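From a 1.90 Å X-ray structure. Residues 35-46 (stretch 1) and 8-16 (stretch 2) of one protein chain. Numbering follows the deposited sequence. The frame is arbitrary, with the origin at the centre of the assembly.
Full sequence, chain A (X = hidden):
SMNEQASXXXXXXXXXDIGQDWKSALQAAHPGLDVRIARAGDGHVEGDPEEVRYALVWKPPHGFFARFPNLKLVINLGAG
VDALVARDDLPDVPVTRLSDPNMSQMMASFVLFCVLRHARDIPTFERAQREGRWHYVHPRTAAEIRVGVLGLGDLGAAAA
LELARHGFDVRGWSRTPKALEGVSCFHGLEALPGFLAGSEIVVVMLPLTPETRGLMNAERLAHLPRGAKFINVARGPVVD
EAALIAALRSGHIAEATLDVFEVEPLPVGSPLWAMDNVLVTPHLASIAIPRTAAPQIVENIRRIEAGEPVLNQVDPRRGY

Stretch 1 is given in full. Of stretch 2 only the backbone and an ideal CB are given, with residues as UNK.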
# COMPACT_ATOMS: atom_id res chain seq x y z
N VAL A 35 21.74 14.01 -27.71
CA VAL A 35 21.07 12.85 -27.18
C VAL A 35 20.19 12.39 -28.30
O VAL A 35 19.39 13.18 -28.84
CB VAL A 35 20.19 13.13 -25.93
CG1 VAL A 35 19.57 11.84 -25.39
CG2 VAL A 35 20.98 13.80 -24.82
N ARG A 36 20.34 11.13 -28.67
CA ARG A 36 19.58 10.57 -29.75
C ARG A 36 18.83 9.37 -29.20
O ARG A 36 19.41 8.45 -28.59
CB ARG A 36 20.53 10.14 -30.85
CG ARG A 36 21.46 11.26 -31.30
CD ARG A 36 22.44 10.76 -32.33
NE ARG A 36 23.38 11.81 -32.65
CZ ARG A 36 24.37 11.70 -33.54
NH1 ARG A 36 24.57 10.56 -34.21
NH2 ARG A 36 25.15 12.74 -33.75
N ILE A 37 17.51 9.39 -29.41
CA ILE A 37 16.63 8.34 -28.89
C ILE A 37 16.46 7.31 -29.99
O ILE A 37 15.94 7.64 -31.07
CB ILE A 37 15.27 8.91 -28.46
CG1 ILE A 37 15.50 9.91 -27.31
CG2 ILE A 37 14.33 7.80 -27.97
CD1 ILE A 37 14.30 10.83 -27.05
N ALA A 38 16.92 6.09 -29.74
CA ALA A 38 16.73 4.99 -30.67
C ALA A 38 15.34 4.47 -30.47
O ALA A 38 14.88 4.37 -29.32
CB ALA A 38 17.73 3.87 -30.43
N ARG A 39 14.73 4.07 -31.58
CA ARG A 39 13.35 3.60 -31.64
C ARG A 39 13.20 2.21 -31.03
O ARG A 39 13.98 1.31 -31.35
CB ARG A 39 12.95 3.59 -33.14
CG ARG A 39 11.61 3.01 -33.43
CD ARG A 39 11.13 3.47 -34.79
NE ARG A 39 11.83 2.78 -35.87
CZ ARG A 39 11.72 3.12 -37.15
NH1 ARG A 39 10.94 4.15 -37.50
NH2 ARG A 39 12.36 2.45 -38.10
N ALA A 40 12.24 2.04 -30.12
CA ALA A 40 11.95 0.72 -29.55
C ALA A 40 11.72 -0.29 -30.68
O ALA A 40 11.12 0.05 -31.71
CB ALA A 40 10.75 0.76 -28.61
N GLY A 41 12.22 -1.51 -30.50
CA GLY A 41 12.01 -2.57 -31.47
C GLY A 41 13.26 -2.75 -32.30
O GLY A 41 14.09 -3.60 -31.98
N ASP A 42 13.44 -1.93 -33.33
CA ASP A 42 14.57 -2.12 -34.24
C ASP A 42 15.79 -1.31 -33.81
O ASP A 42 16.90 -1.55 -34.28
CB ASP A 42 14.17 -1.86 -35.71
CG ASP A 42 13.69 -0.42 -35.98
OD1 ASP A 42 13.63 0.39 -35.04
OD2 ASP A 42 13.35 -0.10 -37.15
N GLY A 43 15.59 -0.34 -32.92
CA GLY A 43 16.71 0.50 -32.51
C GLY A 43 17.16 1.54 -33.52
O GLY A 43 18.23 2.14 -33.37
N HIS A 44 16.35 1.78 -34.55
CA HIS A 44 16.68 2.81 -35.52
C HIS A 44 16.90 4.15 -34.84
O HIS A 44 16.07 4.60 -34.06
CB HIS A 44 15.60 3.01 -36.58
CG HIS A 44 15.90 4.16 -37.49
ND1 HIS A 44 17.11 4.27 -38.15
CD2 HIS A 44 15.20 5.27 -37.80
CE1 HIS A 44 17.12 5.38 -38.86
NE2 HIS A 44 15.97 6.01 -38.68
N VAL A 45 18.01 4.78 -35.15
CA VAL A 45 18.37 6.05 -34.57
C VAL A 45 18.86 6.92 -35.74
O VAL A 45 19.58 6.43 -36.60
CB VAL A 45 19.42 5.86 -33.45
CG1 VAL A 45 20.73 5.23 -33.96
CG2 VAL A 45 19.71 7.17 -32.73
N GLU A 46 18.41 8.18 -35.79
CA GLU A 46 18.88 9.13 -36.79
C GLU A 46 20.32 9.59 -36.51
O GLU A 46 20.82 9.49 -35.38
CB GLU A 46 17.97 10.38 -36.83
CG GLU A 46 16.56 10.13 -37.33
CD GLU A 46 15.80 11.42 -37.63
OE1 GLU A 46 16.22 12.18 -38.54
OE2 GLU A 46 14.77 11.69 -36.96
N UNK A 8 30.77 14.38 -28.59
CA UNK A 8 30.22 13.09 -29.00
C UNK A 8 28.77 12.91 -28.55
O UNK A 8 28.34 13.56 -27.59
CB UNK A 8 31.08 11.96 -28.44
N UNK A 9 28.03 12.02 -29.21
CA UNK A 9 26.58 11.87 -28.94
C UNK A 9 26.28 10.73 -27.98
O UNK A 9 27.02 9.73 -27.89
CB UNK A 9 25.82 11.64 -30.25
N UNK A 10 25.19 10.89 -27.23
CA UNK A 10 24.63 9.81 -26.46
C UNK A 10 23.42 9.23 -27.15
O UNK A 10 22.53 9.97 -27.59
CB UNK A 10 24.27 10.29 -25.05
N UNK A 11 23.36 7.90 -27.22
CA UNK A 11 22.20 7.18 -27.72
C UNK A 11 21.47 6.48 -26.56
O UNK A 11 22.11 5.85 -25.73
CB UNK A 11 22.62 6.17 -28.78
N UNK A 12 20.15 6.59 -26.57
CA UNK A 12 19.27 5.99 -25.59
C UNK A 12 18.43 4.87 -26.21
O UNK A 12 17.80 5.06 -27.29
CB UNK A 12 18.36 7.06 -24.98
N UNK A 13 18.39 3.73 -25.52
CA UNK A 13 17.45 2.69 -25.90
C UNK A 13 16.77 2.07 -24.67
O UNK A 13 17.43 1.53 -23.76
CB UNK A 13 18.17 1.61 -26.71
N UNK A 14 15.45 2.08 -24.67
CA UNK A 14 14.71 1.23 -23.72
C UNK A 14 13.25 1.04 -24.16
O UNK A 14 12.62 1.98 -24.57
CB UNK A 14 14.76 1.84 -22.32
N UNK A 15 12.73 -0.18 -24.08
CA UNK A 15 11.28 -0.42 -24.32
C UNK A 15 10.44 -0.17 -23.07
O UNK A 15 9.20 -0.21 -23.15
CB UNK A 15 11.05 -1.85 -24.80
N UNK A 16 11.10 0.07 -21.93
CA UNK A 16 10.39 0.18 -20.64
C UNK A 16 10.63 1.55 -19.95
O UNK A 16 10.30 1.71 -18.79
CB UNK A 16 10.84 -0.95 -19.71

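Stretch 1 sets no limit at position 8, since nothing of it comes near the ideal CB, but a phi of 177° is seldom seen except in glycine, so the backbone itself favours it; the deposited residue is Gly8.

At position 9 the CA-to-CB bond points toward stretch 1, and the ideal CB already lies 3.4 Å from Arg36 NE. A small residue suits so tight a place. It is Ala9, whose CB rests over one face of the Arg36 guanidinium, 3.4 Å from NE.

From position 10 the two strands run parallel, and the backbone bonds ask little of the side chains, beyond excluding proline at position 12: Arg36 N donates to the carbonyl O of position 10 at 2.7 Å, and Arg36 O accepts from N of position 12 at 2.8 Å. The CB of position 10 emerges on the same face as Val35, so an aliphatic residue such as valine, leucine or isoleucine would fit. Leu10 is found, its CD2 3.9 Å from Val35 CG1.

Position 11 turns to the opposite face, shared with Arg36, where the methyls of Ala38 and Val45 also come near. A compact apolar side chain is favoured, and beta-branching suits the extended backbone. Val11 answers with CG2, 4.1 Å from Ala38 CB and 4.0 Å from Val45 CG2.

Position 12 returns to the face of Val35 and Ile37, which offers hydrocarbon; a large aliphatic or aromatic residue would do. Phe12 sets its ring obliquely to Ile37, with CD1 4.3 Å from Ile37 CG2, while its carbonyl O accepts from Ala38 N at 2.8 Å.

At position 13 CA-to-CB points sideways, but the segment from Ala38 to Gly43 curves past it, offering a methyl, backbone carbons and the free N-H of Gly41. A long, flat side chain with a polar tip is suited; a long aliphatic could fill part of the space but leave that donor unanswered. Tyr13 meets both needs. Its CD2 packs 4.0 Å from Ala38 CB, Arg39 O lies at the ring edge 3.3 Å from CE2, and OH accepts a hydrogen bond from Gly41 N at 3.0 Å.

Position 14 points away, leaving its side chain undetermined by stretch 1. In Ser14 the OG accepts a hydrogen bond from N of position 16 at 3.0 Å, while a water accepts from Ser14 N at 3.0 Å and donates to Ala38 O at 2.7 Å.

Position 15 points sideways, its ideal CB 4.6 Å from Ala40 CB; small residues fit, and Ala15 is present. Position 16 is out of reach, and Val16 makes no contact with stretch 1.

Stretch 2, residues 8-16: GALVFYSAV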
# COMPACT_ATOMS: atom_id res chain seq x y z
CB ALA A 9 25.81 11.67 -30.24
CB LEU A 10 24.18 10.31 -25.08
CG LEU A 10 23.64 9.21 -24.16
CD1 LEU A 10 23.99 9.50 -22.71
CD2 LEU A 10 22.13 9.05 -24.37
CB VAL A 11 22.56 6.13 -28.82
CG1 VAL A 11 23.39 4.98 -28.26
CG2 VAL A 11 21.31 5.55 -29.45
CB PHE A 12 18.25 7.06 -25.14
CG PHE A 12 17.26 6.58 -24.12
CD1 PHE A 12 16.08 5.97 -24.49
CD2 PHE A 12 17.51 6.76 -22.76
CE1 PHE A 12 15.15 5.57 -23.52
CE2 PHE A 12 16.60 6.33 -21.80
CZ PHE A 12 15.41 5.76 -22.20
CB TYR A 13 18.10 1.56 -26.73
CG TYR A 13 17.06 0.56 -27.17
CD1 TYR A 13 16.65 -0.47 -26.33
CD2 TYR A 13 16.43 0.67 -28.41
CE1 TYR A 13 15.66 -1.36 -26.70
CE2 TYR A 13 15.44 -0.23 -28.80
CZ TYR A 13 15.06 -1.25 -27.93
OH TYR A 13 14.07 -2.16 -28.27
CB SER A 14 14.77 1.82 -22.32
OG SER A 14 13.93 1.06 -21.44
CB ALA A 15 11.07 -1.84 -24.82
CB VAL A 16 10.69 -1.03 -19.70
CG1 VAL A 16 10.24 -2.33 -20.34
CG2 VAL A 16 12.16 -1.14 -19.36
O HOH W 1 14.16 3.81 -26.75
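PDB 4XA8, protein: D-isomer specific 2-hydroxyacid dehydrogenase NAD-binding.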